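Local coordinates for cytochrome c-552/4 domain-containing protein (Ignicoccus hospitalis KIN4/I, PDB 4QO5) that probably carries electrons through its eight c-type hemes as a membrane-associated octaheme cytochrome c, at residues S124-A129 against Q237-P242; A141-S146 against T161-S166; T147-T150 against T155-G158; V203-P208 against L212-A217. All coordinates share one frame; numbering follows the deposited sequence.

Contact 1. Residues S124-A129 against Q237-P242; sequences SSKAWA and QCHLDP. With HEC (heme c), chain G.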
# COMPACT_ATOMS: atom_id res chain seq x y z
N SER A 124 -22.54 14.97 -14.49
CA SER A 124 -21.22 14.35 -14.51
C SER A 124 -21.25 12.86 -14.83
O SER A 124 -22.26 12.17 -14.61
CB SER A 124 -20.51 14.58 -13.18
OG SER A 124 -21.05 13.75 -12.15
N SER A 125 -20.13 12.35 -15.33
CA SER A 125 -19.95 10.92 -15.55
C SER A 125 -20.16 10.11 -14.27
O SER A 125 -20.64 8.98 -14.33
CB SER A 125 -18.55 10.64 -16.10
OG SER A 125 -18.29 11.44 -17.23
N LYS A 126 -19.78 10.68 -13.12
CA LYS A 126 -19.96 9.99 -11.84
C LYS A 126 -21.43 9.67 -11.58
O LYS A 126 -21.75 8.57 -11.17
CB LYS A 126 -19.41 10.84 -10.69
CG LYS A 126 -17.87 10.84 -10.58
CD LYS A 126 -17.41 11.77 -9.47
CE LYS A 126 -15.93 11.62 -9.18
NZ LYS A 126 -15.81 10.37 -8.40
N ALA A 127 -22.30 10.65 -11.83
CA ALA A 127 -23.73 10.44 -11.55
C ALA A 127 -24.29 9.30 -12.40
O ALA A 127 -25.20 8.58 -11.98
CB ALA A 127 -24.50 11.73 -11.80
N TRP A 128 -23.73 9.16 -13.59
CA TRP A 128 -24.19 8.18 -14.57
C TRP A 128 -23.42 6.87 -14.55
O TRP A 128 -23.58 6.04 -15.46
CB TRP A 128 -24.16 8.82 -15.97
CG TRP A 128 -25.20 9.88 -16.13
CD1 TRP A 128 -25.03 11.23 -15.99
CD2 TRP A 128 -26.59 9.68 -16.41
NE1 TRP A 128 -26.23 11.88 -16.17
CE2 TRP A 128 -27.20 10.95 -16.43
CE3 TRP A 128 -27.38 8.55 -16.64
CZ2 TRP A 128 -28.56 11.12 -16.69
CZ3 TRP A 128 -28.73 8.72 -16.90
CH2 TRP A 128 -29.31 10.00 -16.92
N ALA A 129 -22.60 6.68 -13.51
CA ALA A 129 -21.63 5.59 -13.47
C ALA A 129 -22.24 4.20 -13.53
O ALA A 129 -21.65 3.29 -14.11
CB ALA A 129 -20.71 5.71 -12.23
N GLN A 237 -10.89 5.39 -1.44
CA GLN A 237 -11.90 4.35 -1.31
C GLN A 237 -12.00 3.63 -2.64
O GLN A 237 -12.19 2.42 -2.69
CB GLN A 237 -13.28 4.93 -0.92
CG GLN A 237 -14.36 3.85 -0.65
CD GLN A 237 -15.80 4.38 -0.65
OE1 GLN A 237 -16.03 5.58 -0.69
NE2 GLN A 237 -16.76 3.46 -0.58
N CYS A 238 -11.89 4.38 -3.74
CA CYS A 238 -12.21 3.85 -5.06
C CYS A 238 -11.14 4.07 -6.11
O CYS A 238 -11.17 3.44 -7.17
CB CYS A 238 -13.48 4.50 -5.55
SG CYS A 238 -14.76 4.22 -4.37
N HIS A 239 -10.21 4.97 -5.85
CA HIS A 239 -9.19 5.24 -6.87
C HIS A 239 -7.86 4.58 -6.51
O HIS A 239 -6.90 5.27 -6.15
CB HIS A 239 -8.98 6.74 -7.08
CG HIS A 239 -10.11 7.38 -7.81
ND1 HIS A 239 -10.04 7.71 -9.15
CD2 HIS A 239 -11.36 7.71 -7.41
CE1 HIS A 239 -11.18 8.24 -9.53
NE2 HIS A 239 -12.00 8.23 -8.49
N LEU A 240 -7.81 3.26 -6.66
CA LEU A 240 -6.67 2.45 -6.29
C LEU A 240 -6.14 1.58 -7.41
O LEU A 240 -6.82 1.26 -8.38
CB LEU A 240 -7.05 1.48 -5.15
CG LEU A 240 -7.40 2.01 -3.78
CD1 LEU A 240 -7.61 0.81 -2.84
CD2 LEU A 240 -6.30 2.91 -3.27
N ASP A 241 -4.89 1.17 -7.22
CA ASP A 241 -4.23 0.12 -7.98
C ASP A 241 -5.10 -1.14 -8.04
O ASP A 241 -5.77 -1.48 -7.07
CB ASP A 241 -2.92 -0.18 -7.22
CG ASP A 241 -2.14 -1.32 -7.82
OD1 ASP A 241 -2.06 -2.39 -7.17
OD2 ASP A 241 -1.57 -1.13 -8.91
N PRO A 242 -5.06 -1.88 -9.17
CA PRO A 242 -4.25 -1.73 -10.39
C PRO A 242 -4.89 -0.91 -11.51
O PRO A 242 -4.16 -0.49 -12.41
CB PRO A 242 -4.10 -3.17 -10.88
CG PRO A 242 -5.39 -3.84 -10.42
CD PRO A 242 -5.74 -3.19 -9.10
FE HEC G . -13.86 9.32 -8.51
CHA HEC G . -14.36 9.04 -11.92
CHB HEC G . -11.76 12.00 -9.02
CHC HEC G . -13.88 9.94 -5.14
CHD HEC G . -15.56 6.44 -7.98
NA HEC G . -13.21 10.36 -10.15
C1A HEC G . -13.51 10.03 -11.46
C2A HEC G . -12.77 10.95 -12.31
C3A HEC G . -12.06 11.77 -11.52
C4A HEC G . -12.30 11.41 -10.14
CMA HEC G . -11.10 12.90 -11.96
CAA HEC G . -12.82 10.91 -13.86
CBA HEC G . -14.07 11.59 -14.41
CGA HEC G . -15.20 10.61 -14.54
O1A HEC G . -16.30 10.91 -13.99
O2A HEC G . -15.02 9.53 -15.17
NB HEC G . -12.97 10.66 -7.33
C1B HEC G . -12.18 11.74 -7.73
C2B HEC G . -11.92 12.56 -6.56
C3B HEC G . -12.56 12.00 -5.51
C4B HEC G . -13.19 10.80 -5.97
CMB HEC G . -11.12 13.89 -6.61
CAB HEC G . -12.77 12.41 -4.04
CBB HEC G . -12.72 13.92 -3.68
NC HEC G . -14.53 8.36 -6.87
C1C HEC G . -14.49 8.80 -5.57
C2C HEC G . -14.97 7.72 -4.70
C3C HEC G . -15.71 6.96 -5.53
C4C HEC G . -15.27 7.22 -6.89
CMC HEC G . -15.32 8.13 -3.25
CAC HEC G . -16.65 5.75 -5.31
CBC HEC G . -17.50 5.68 -4.00
ND HEC G . -14.79 7.95 -9.78
C1D HEC G . -15.47 6.82 -9.30
C2D HEC G . -16.05 6.09 -10.40
C3D HEC G . -15.68 6.91 -11.64
C4D HEC G . -14.92 8.04 -11.16
CMD HEC G . -16.86 4.78 -10.34
CAD HEC G . -16.08 6.59 -13.09
CBD HEC G . -17.35 7.37 -13.44
CGD HEC G . -17.66 7.13 -14.90
O1D HEC G . -16.92 7.67 -15.77
O2D HEC G . -18.66 6.42 -15.19

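Contact 2. Residues A141-S146 against T161-S166; sequences ALVNAS and TSQETS. With NAG (2-acetamido-2-deoxy-beta-D-glucopyranose), chain K; HEC (heme c), chain E.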
# COMPACT_ATOMS: atom_id res chain seq x y z
N ALA A 141 -20.21 -6.85 -20.56
CA ALA A 141 -19.60 -8.13 -20.87
C ALA A 141 -18.32 -8.32 -20.07
O ALA A 141 -18.01 -9.43 -19.62
CB ALA A 141 -19.34 -8.24 -22.36
N LEU A 142 -17.57 -7.24 -19.87
CA LEU A 142 -16.36 -7.28 -19.06
C LEU A 142 -16.72 -7.54 -17.59
O LEU A 142 -16.08 -8.35 -16.92
CB LEU A 142 -15.57 -5.98 -19.19
CG LEU A 142 -14.24 -5.94 -18.43
CD1 LEU A 142 -13.35 -7.10 -18.86
CD2 LEU A 142 -13.53 -4.61 -18.66
N VAL A 143 -17.76 -6.85 -17.11
CA VAL A 143 -18.28 -7.09 -15.77
C VAL A 143 -18.58 -8.56 -15.60
O VAL A 143 -18.11 -9.22 -14.66
CB VAL A 143 -19.58 -6.28 -15.50
CG1 VAL A 143 -20.27 -6.79 -14.24
CG2 VAL A 143 -19.28 -4.79 -15.39
N ASN A 144 -19.35 -9.10 -16.54
CA ASN A 144 -19.72 -10.49 -16.50
C ASN A 144 -18.59 -11.49 -16.54
O ASN A 144 -18.59 -12.47 -15.79
CB ASN A 144 -20.63 -10.79 -17.65
CG ASN A 144 -22.03 -10.62 -17.27
OD1 ASN A 144 -22.40 -9.64 -16.59
ND2 ASN A 144 -22.83 -11.62 -17.62
N ALA A 145 -17.63 -11.25 -17.43
CA ALA A 145 -16.48 -12.15 -17.56
C ALA A 145 -15.64 -12.14 -16.29
O ALA A 145 -14.92 -13.11 -16.00
CB ALA A 145 -15.62 -11.74 -18.77
N SER A 146 -15.74 -11.06 -15.53
CA SER A 146 -14.87 -10.87 -14.37
C SER A 146 -15.48 -11.36 -13.07
O SER A 146 -14.78 -11.48 -12.08
CB SER A 146 -14.48 -9.40 -14.22
OG SER A 146 -13.83 -8.92 -15.38
N THR A 161 -24.98 -10.16 -6.18
CA THR A 161 -23.99 -10.85 -5.34
C THR A 161 -22.55 -10.46 -5.68
O THR A 161 -22.03 -9.48 -5.14
CB THR A 161 -24.16 -12.39 -5.36
OG1 THR A 161 -24.09 -12.88 -6.71
CG2 THR A 161 -25.51 -12.78 -4.74
N SER A 162 -21.90 -11.22 -6.54
CA SER A 162 -20.50 -10.93 -6.87
C SER A 162 -20.27 -9.52 -7.41
O SER A 162 -19.26 -8.88 -7.12
CB SER A 162 -19.94 -11.96 -7.85
OG SER A 162 -20.65 -11.92 -9.07
N GLN A 163 -21.23 -9.00 -8.18
CA GLN A 163 -21.04 -7.70 -8.79
C GLN A 163 -21.31 -6.60 -7.77
O GLN A 163 -20.74 -5.52 -7.84
CB GLN A 163 -21.90 -7.57 -10.06
CG GLN A 163 -21.43 -8.55 -11.13
CD GLN A 163 -22.39 -8.73 -12.28
OE1 GLN A 163 -23.40 -8.03 -12.40
NE2 GLN A 163 -22.08 -9.69 -13.15
N GLU A 164 -22.18 -6.89 -6.81
CA GLU A 164 -22.53 -5.91 -5.79
C GLU A 164 -21.37 -5.63 -4.83
O GLU A 164 -21.18 -4.50 -4.37
CB GLU A 164 -23.79 -6.34 -5.02
CG GLU A 164 -24.16 -5.36 -3.92
CD GLU A 164 -25.58 -5.52 -3.44
OE1 GLU A 164 -25.78 -5.53 -2.21
OE2 GLU A 164 -26.50 -5.64 -4.29
N THR A 165 -20.59 -6.67 -4.55
CA THR A 165 -19.46 -6.53 -3.65
C THR A 165 -18.22 -6.06 -4.39
O THR A 165 -17.23 -5.69 -3.75
CB THR A 165 -19.17 -7.84 -2.90
OG1 THR A 165 -18.40 -7.55 -1.73
CG2 THR A 165 -18.41 -8.82 -3.78
N SER A 166 -18.27 -6.08 -5.72
CA SER A 166 -17.12 -5.66 -6.54
C SER A 166 -17.37 -4.37 -7.33
O SER A 166 -17.36 -3.29 -6.75
CB SER A 166 -16.61 -6.80 -7.44
OG SER A 166 -17.60 -7.32 -8.29
C1 NAG K . -24.86 -9.72 -18.10
C2 NAG K . -25.27 -10.04 -19.50
C3 NAG K . -26.78 -10.14 -19.54
C4 NAG K . -27.26 -11.18 -18.52
C5 NAG K . -26.63 -10.95 -17.14
C6 NAG K . -26.89 -12.07 -16.16
C7 NAG K . -23.73 -9.24 -21.26
C8 NAG K . -23.38 -8.09 -22.15
N2 NAG K . -24.77 -9.04 -20.44
O3 NAG K . -27.20 -10.47 -20.86
O4 NAG K . -28.67 -11.10 -18.35
O5 NAG K . -25.20 -10.81 -17.25
O6 NAG K . -26.79 -13.35 -16.77
O7 NAG K . -23.11 -10.30 -21.29
FE HEC E . -14.54 0.64 -12.74
CHA HEC E . -14.26 3.48 -14.74
CHB HEC E . -15.26 -1.17 -15.55
CHC HEC E . -14.63 -2.25 -10.87
CHD HEC E . -13.29 2.34 -10.08
NA HEC E . -14.67 1.08 -14.75
C1A HEC E . -14.64 2.32 -15.36
C2A HEC E . -15.07 2.16 -16.73
C3A HEC E . -15.33 0.87 -16.93
C4A HEC E . -15.08 0.17 -15.70
CMA HEC E . -15.80 0.15 -18.21
CAA HEC E . -15.23 3.29 -17.78
CBA HEC E . -16.74 3.58 -17.81
CGA HEC E . -17.10 4.75 -18.70
O1A HEC E . -17.76 4.53 -19.75
O2A HEC E . -16.72 5.89 -18.36
NB HEC E . -14.90 -1.28 -13.14
C1B HEC E . -15.14 -1.85 -14.37
C2B HEC E . -15.36 -3.26 -14.21
C3B HEC E . -15.11 -3.56 -12.93
C4B HEC E . -14.89 -2.32 -12.22
CMB HEC E . -15.59 -4.23 -15.40
CAB HEC E . -15.07 -4.89 -12.15
CBB HEC E . -14.85 -6.22 -12.90
NC HEC E . -14.02 0.09 -10.89
C1C HEC E . -14.22 -1.11 -10.24
C2C HEC E . -14.10 -0.89 -8.81
C3C HEC E . -13.57 0.34 -8.71
C4C HEC E . -13.62 1.01 -9.96
CMC HEC E . -14.08 -2.07 -7.80
CAC HEC E . -13.05 1.22 -7.58
CBC HEC E . -11.98 0.44 -6.76
ND HEC E . -13.89 2.60 -12.45
C1D HEC E . -13.38 3.07 -11.25
C2D HEC E . -12.94 4.42 -11.43
C3D HEC E . -13.23 4.78 -12.88
C4D HEC E . -13.82 3.59 -13.44
CMD HEC E . -12.31 5.32 -10.36
CAD HEC E . -12.91 6.10 -13.61
CBD HEC E . -11.42 6.11 -13.89
CGD HEC E . -11.03 7.25 -14.79
O1D HEC E . -9.82 7.58 -14.83
O2D HEC E . -11.91 7.83 -15.46
O HOH W 1 -12.10 0.17 -13.13

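Contact 3. Residues T147-T150 against T155-G158; sequences TMFT and TFGG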
# COMPACT_ATOMS: atom_id res chain seq x y z
N THR A 147 -16.79 -11.62 -13.06
CA THR A 147 -17.49 -11.86 -11.81
C THR A 147 -18.46 -13.03 -11.86
O THR A 147 -19.22 -13.24 -10.92
CB THR A 147 -18.31 -10.62 -11.41
OG1 THR A 147 -19.26 -10.34 -12.45
CG2 THR A 147 -17.41 -9.41 -11.20
N MET A 148 -18.44 -13.78 -12.95
CA MET A 148 -19.34 -14.92 -13.09
C MET A 148 -18.56 -16.10 -13.63
O MET A 148 -17.57 -15.93 -14.34
CB MET A 148 -20.51 -14.58 -14.04
CG MET A 148 -21.35 -13.40 -13.55
SD MET A 148 -22.57 -12.81 -14.75
CE MET A 148 -23.84 -14.05 -14.60
N PHE A 149 -18.99 -17.30 -13.27
CA PHE A 149 -18.39 -18.52 -13.80
C PHE A 149 -19.44 -19.61 -13.74
O PHE A 149 -20.48 -19.46 -13.10
CB PHE A 149 -17.16 -18.92 -12.99
CG PHE A 149 -17.46 -19.23 -11.55
CD1 PHE A 149 -17.67 -20.53 -11.13
CD2 PHE A 149 -17.56 -18.21 -10.62
CE1 PHE A 149 -17.96 -20.81 -9.81
CE2 PHE A 149 -17.85 -18.48 -9.30
CZ PHE A 149 -18.06 -19.77 -8.90
N THR A 150 -19.16 -20.73 -14.41
CA THR A 150 -20.06 -21.86 -14.37
C THR A 150 -19.43 -23.03 -13.62
O THR A 150 -18.23 -23.27 -13.71
CB THR A 150 -20.43 -22.32 -15.79
OG1 THR A 150 -19.24 -22.75 -16.47
CG2 THR A 150 -21.05 -21.16 -16.55
N THR A 155 -24.61 -21.34 -13.37
CA THR A 155 -23.87 -20.09 -13.36
C THR A 155 -23.87 -19.51 -11.95
O THR A 155 -24.89 -19.53 -11.27
CB THR A 155 -24.49 -19.06 -14.32
OG1 THR A 155 -24.34 -19.53 -15.67
CG2 THR A 155 -23.81 -17.70 -14.19
N PHE A 156 -22.72 -19.01 -11.53
CA PHE A 156 -22.60 -18.35 -10.23
C PHE A 156 -22.13 -16.92 -10.41
O PHE A 156 -21.39 -16.61 -11.35
CB PHE A 156 -21.65 -19.14 -9.32
CG PHE A 156 -22.17 -20.50 -8.97
CD1 PHE A 156 -22.95 -20.68 -7.84
CD2 PHE A 156 -21.94 -21.58 -9.81
CE1 PHE A 156 -23.46 -21.93 -7.53
CE2 PHE A 156 -22.45 -22.83 -9.50
CZ PHE A 156 -23.21 -23.00 -8.35
N GLY A 157 -22.56 -16.04 -9.52
CA GLY A 157 -22.24 -14.64 -9.60
C GLY A 157 -23.32 -13.87 -10.34
O GLY A 157 -24.12 -14.45 -11.07
N GLY A 158 -23.36 -12.57 -10.14
CA GLY A 158 -24.37 -11.75 -10.79
C GLY A 158 -24.58 -10.44 -10.08
O GLY A 158 -23.85 -10.11 -9.16

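Contact 4. Residues V203-P208 against L212-A217; sequences VGRVNP and LGACTA. With HEC (heme c), chain C.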
# COMPACT_ATOMS: atom_id res chain seq x y z
N VAL A 203 -20.66 6.13 -6.66
CA VAL A 203 -20.97 7.48 -7.15
C VAL A 203 -22.21 7.58 -8.02
O VAL A 203 -22.83 8.63 -8.06
CB VAL A 203 -19.77 8.11 -7.87
CG1 VAL A 203 -18.64 8.34 -6.86
CG2 VAL A 203 -19.32 7.21 -9.01
N GLY A 204 -22.54 6.51 -8.75
CA GLY A 204 -23.70 6.50 -9.62
C GLY A 204 -24.88 5.73 -9.06
O GLY A 204 -25.70 5.20 -9.82
N ARG A 205 -24.98 5.64 -7.73
CA ARG A 205 -26.08 4.88 -7.11
C ARG A 205 -27.44 5.38 -7.62
O ARG A 205 -27.68 6.59 -7.67
CB ARG A 205 -26.04 5.00 -5.60
CG ARG A 205 -27.12 4.13 -4.87
CD ARG A 205 -26.99 4.34 -3.38
NE ARG A 205 -27.50 5.66 -3.00
CZ ARG A 205 -27.08 6.37 -1.96
NH1 ARG A 205 -26.10 5.92 -1.15
NH2 ARG A 205 -27.64 7.54 -1.71
N VAL A 206 -28.31 4.45 -8.01
CA VAL A 206 -29.65 4.83 -8.49
C VAL A 206 -30.61 4.76 -7.31
O VAL A 206 -30.97 3.68 -6.84
CB VAL A 206 -30.11 3.92 -9.64
CG1 VAL A 206 -31.46 4.39 -10.20
CG2 VAL A 206 -29.05 3.89 -10.74
N ASN A 207 -31.03 5.92 -6.83
CA ASN A 207 -31.78 6.03 -5.59
C ASN A 207 -33.25 5.69 -5.76
O ASN A 207 -33.75 5.66 -6.89
CB ASN A 207 -31.61 7.45 -5.04
CG ASN A 207 -30.18 7.73 -4.66
OD1 ASN A 207 -29.66 7.15 -3.71
ND2 ASN A 207 -29.54 8.61 -5.40
N PRO A 208 -33.95 5.42 -4.65
CA PRO A 208 -35.38 5.09 -4.73
C PRO A 208 -36.25 6.19 -5.36
O PRO A 208 -37.29 5.87 -5.93
CB PRO A 208 -35.77 4.87 -3.26
CG PRO A 208 -34.51 4.49 -2.57
CD PRO A 208 -33.41 5.26 -3.28
N LEU A 212 -29.81 10.29 -9.18
CA LEU A 212 -28.57 9.54 -9.33
C LEU A 212 -27.45 10.08 -8.44
O LEU A 212 -27.16 11.28 -8.44
CB LEU A 212 -28.09 9.59 -10.78
CG LEU A 212 -29.06 9.09 -11.85
CD1 LEU A 212 -28.36 9.17 -13.20
CD2 LEU A 212 -29.52 7.68 -11.54
N GLY A 213 -26.81 9.18 -7.72
CA GLY A 213 -25.60 9.52 -7.00
C GLY A 213 -25.67 9.29 -5.51
O GLY A 213 -26.74 9.20 -4.93
N ALA A 214 -24.51 9.15 -4.87
CA ALA A 214 -24.46 9.13 -3.43
C ALA A 214 -23.68 10.36 -2.97
O ALA A 214 -22.48 10.46 -3.24
CB ALA A 214 -23.81 7.84 -2.91
N CYS A 215 -24.33 11.27 -2.27
CA CYS A 215 -23.62 12.46 -1.82
C CYS A 215 -22.76 12.23 -0.59
O CYS A 215 -22.24 13.19 -0.02
CB CYS A 215 -24.58 13.60 -1.53
SG CYS A 215 -25.52 14.12 -2.96
N THR A 216 -22.62 10.99 -0.16
CA THR A 216 -21.77 10.68 0.98
C THR A 216 -20.47 10.03 0.55
O THR A 216 -19.62 9.71 1.37
CB THR A 216 -22.50 9.75 1.96
OG1 THR A 216 -23.04 8.66 1.21
CG2 THR A 216 -23.64 10.52 2.63
N ALA A 217 -20.31 9.80 -0.75
CA ALA A 217 -18.97 9.54 -1.22
C ALA A 217 -18.22 10.86 -1.01
O ALA A 217 -18.83 11.94 -1.08
CB ALA A 217 -18.97 9.12 -2.68
FE HEC C . -28.99 10.40 8.49
CHA HEC C . -28.76 7.48 6.69
CHB HEC C . -30.04 8.57 11.23
CHC HEC C . -29.07 13.22 10.23
CHD HEC C . -28.20 12.19 5.68
NA HEC C . -29.29 8.44 8.91
C1A HEC C . -29.14 7.39 8.00
C2A HEC C . -29.48 6.16 8.65
C3A HEC C . -29.82 6.44 9.90
C4A HEC C . -29.71 7.87 10.10
CMA HEC C . -30.24 5.42 10.98
CAA HEC C . -29.48 4.76 7.97
CBA HEC C . -28.12 4.27 7.52
CGA HEC C . -27.46 3.63 8.71
O1A HEC C . -26.24 3.86 8.88
O2A HEC C . -28.17 2.93 9.48
NB HEC C . -29.54 10.77 10.28
C1B HEC C . -29.83 9.91 11.33
C2B HEC C . -29.78 10.62 12.57
C3B HEC C . -29.45 11.88 12.23
C4B HEC C . -29.33 12.01 10.83
CMB HEC C . -30.00 9.94 13.95
CAB HEC C . -29.09 13.12 13.02
CBB HEC C . -28.24 12.78 14.29
NC HEC C . -28.73 12.32 8.04
C1C HEC C . -28.83 13.38 8.91
C2C HEC C . -28.80 14.62 8.18
C3C HEC C . -28.34 14.28 6.96
C4C HEC C . -28.44 12.87 6.83
CMC HEC C . -28.66 15.97 8.94
CAC HEC C . -27.97 15.05 5.67
CBC HEC C . -27.20 16.38 5.89
ND HEC C . -28.57 9.90 6.57
C1D HEC C . -28.21 10.83 5.59
C2D HEC C . -27.85 10.18 4.35
C3D HEC C . -28.04 8.70 4.63
C4D HEC C . -28.49 8.63 6.02
CMD HEC C . -27.39 10.96 3.09
CAD HEC C . -27.83 7.45 3.74
CBD HEC C . -27.75 7.69 2.24
CGD HEC C . -26.30 7.98 1.85
O1D HEC C . -26.06 8.19 0.65
O2D HEC C . -25.41 7.98 2.73

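Contact 1. Residues S124-A129 against Q237-P242
Lys126 and His239 meet through a heme iron, each supplying one axial ligand from opposite faces of the same macrocycle. Lys126 NZ lies 2.2 Å from the iron (FE) and His239 NE2 also 2.2 Å from it, in an almost straight line, so the two nitrogens are 4.4 Å apart without touching directly. The lysine chain runs out extended as far as CE and bends at its last torsion (chi4 -77°), which turns NZ down onto the metal while CE rests over the pyrrole nitrogen NA at 3.2 Å. On the other face the imidazole stands upright on the porphyrin, with CE1 nearest NA and CD2 opposite, between NB and NC; Lys126 NZ lies near the plane of this ring, beyond its NE2 edge. Cys238, just before the histidine at the end of a CXXCH motif, is linked to CAC of the same heme by a thioether stretched in the model (SG to CAC 2.6 Å). Ser125 CB packs 3.1 Å from the propionate oxygen O1A. Lysine thus replaces the second histidine of the common bis-histidine heme. Asp241, farther along, pairs with Arg496 and with Lys495 of the second subunit. The lysine sits in the turn joining helix 115-122 to helix 129-134, and the histidine in the loop between helix 232-235 and helix 246-252, near the centre of the chain.

Contact 2. Residues A141-S146 against T161-S166
Val143 lays its CG1 methyl over the flat of the Gln163 side-chain amide, 3.5 Å from CD, the two side chains crossing at about a right angle. With CG1 anti to the backbone N (chi1 167°), the valine's other branch, CG2, is left to meet the heme methyl CMB at 3.7 Å, so one residue packs against both the amide and the cofactor. Gln163 comes in as an extended chain, and its NE2 has its stronger partner in Thr147 OG1, just beyond the helical segment; a further bond from NE2 to Asn144 OD1 is long, weak and uncertain, because the placement of that asparagine amide is itself unsure. Thr147 OG1 is also bonded to Val143 O, which fixes the amide against the end of helix 137-147. Within the helix, Ser146 OG turns back to Leu142 O at 2.8 Å, while Ser146 CB touches heme CBB at 3.5 Å. Across from it, Ser166 OG closes onto Ser162 O at 2.6 Å. Leu142 CG adds a contact of 3.7 Å to the heme methyl CMB. The segment 161-166 also bonds to the second subunit, for instance Glu164 to its Tyr418. The iron of this heme carries a water 2.5 Å from FE, besides one protein ligand, probably His171. Asn144, Ala145 and Ser146 spell an N-glycosylation sequon beside the N-acetylglucosamine, and the two helical segments thus join a glycan site to the wall of a water-ligated heme pocket.

Contact 3. Residues T147-T150 against T155-G158
Phe149 and Phe156 form an antiparallel hydrogen-bonded pair, with Phe156 N giving a nearly linear bond to Phe149 O at 2.8 Å and Phe149 N returning a longer one to Phe156 O at 3.2 Å. Thr150 and Thr155 follow as the non-hydrogen-bonded pair. The two phenylalanines lie on one face of the hairpin and the two threonines on the other. Phe149 takes the crowded rotamer, CG between the backbone N and the carbonyl carbon (chi1 62°), and this swings its ring across the neighbouring strand. There Phe156 CB sits over one face of the ring, offset toward the rim, 3.7 Å from Phe149 CZ: a CH-pi contact. The rings themselves are near parallel, their planes at 21°, but slid so far apart that they barely overlap. On the threonine face Thr150 CG2 reaches Thr155 OG1 at 3.8 Å. Met148, bent at its last torsion (chi3 78°), tucks CE against Thr155 CG2 at 3.7 Å and Gly157 O at 3.6 Å, while its side chain also touches the N-acetylglucosamine. Beyond the paired residues Gly157 turns its CA-H to Thr147 O, 3.6 Å away, at backbone angles unfavourable to a side chain. Lys436 of the second subunit bonds to Thr150 O, and its Glu429 and Lys432 pack on the phenylalanines. This two-stranded hairpin, 149-151 with 154-156, extends from the end of helix 137-147 and leads back into helix 162-165, where Ser162 OG ties Thr147 O to Gly158 N.

Contact 4. Residues V203-P208 against L212-A217
OD1 of Asn207, whose ND2 reaches across to Gly213 O at 2.9 Å, is gripped side-on by Arg205 through two nitrogens, NE at 2.7 Å and NH2 at 2.9 Å. The ND2 bond is straight and lies in the amide plane, using a carbonyl lone pair. Arg205 CG stands anti to the backbone N (chi1 -176°), and a bend at chi3 brings the guanidinium round to the asparagine. At another edge NH1 and NH2 both reach heme propionate O1D, in the same plane, so the flat group is fixed in its rotation between amide and carboxylate. Ala214 CB lies over one guanidinium face, offset toward its rim, 3.5 Å from Arg205 NH1. Thr216 OG1 takes the other propionate oxygen, O2D, at 2.9 Å. Backbones are joined by Gly213 N to Arg205 O, 2.7 Å and nearly linear, beside Val206 and Leu212, whose side chains lie alongside each other. Cys215 is bound covalently to another heme, and Thr216 O accepts from Lys254 of the second subunit. Both segments belong to the loop between strand 188-196 and helix 226-229, and Val203, Val206 and Leu212 all pack against helix 129-134.

Overall arrangement
From the N terminus, 124-129 opens first and waits for 237-242, so contact 1 closes a long loop that contains the other three. Inside it, helix 137-147 meets 161-166 in contact 2, and contact 3, the hairpin between them, is nested within that smaller loop; the two touch directly, since the helix runs into the hairpin and the hairpin into 162-165. Contact 4 comes later, in series with contacts 2 and 3, as a short loop closing on itself. It packs directly on contact 1, Leu212 against Ala127 and Trp128. Contacts 1 and 4 lie nearer the centre of the chain; contact 2 borders a further heme and, with contact 3, the glycan; all four reach the second subunit.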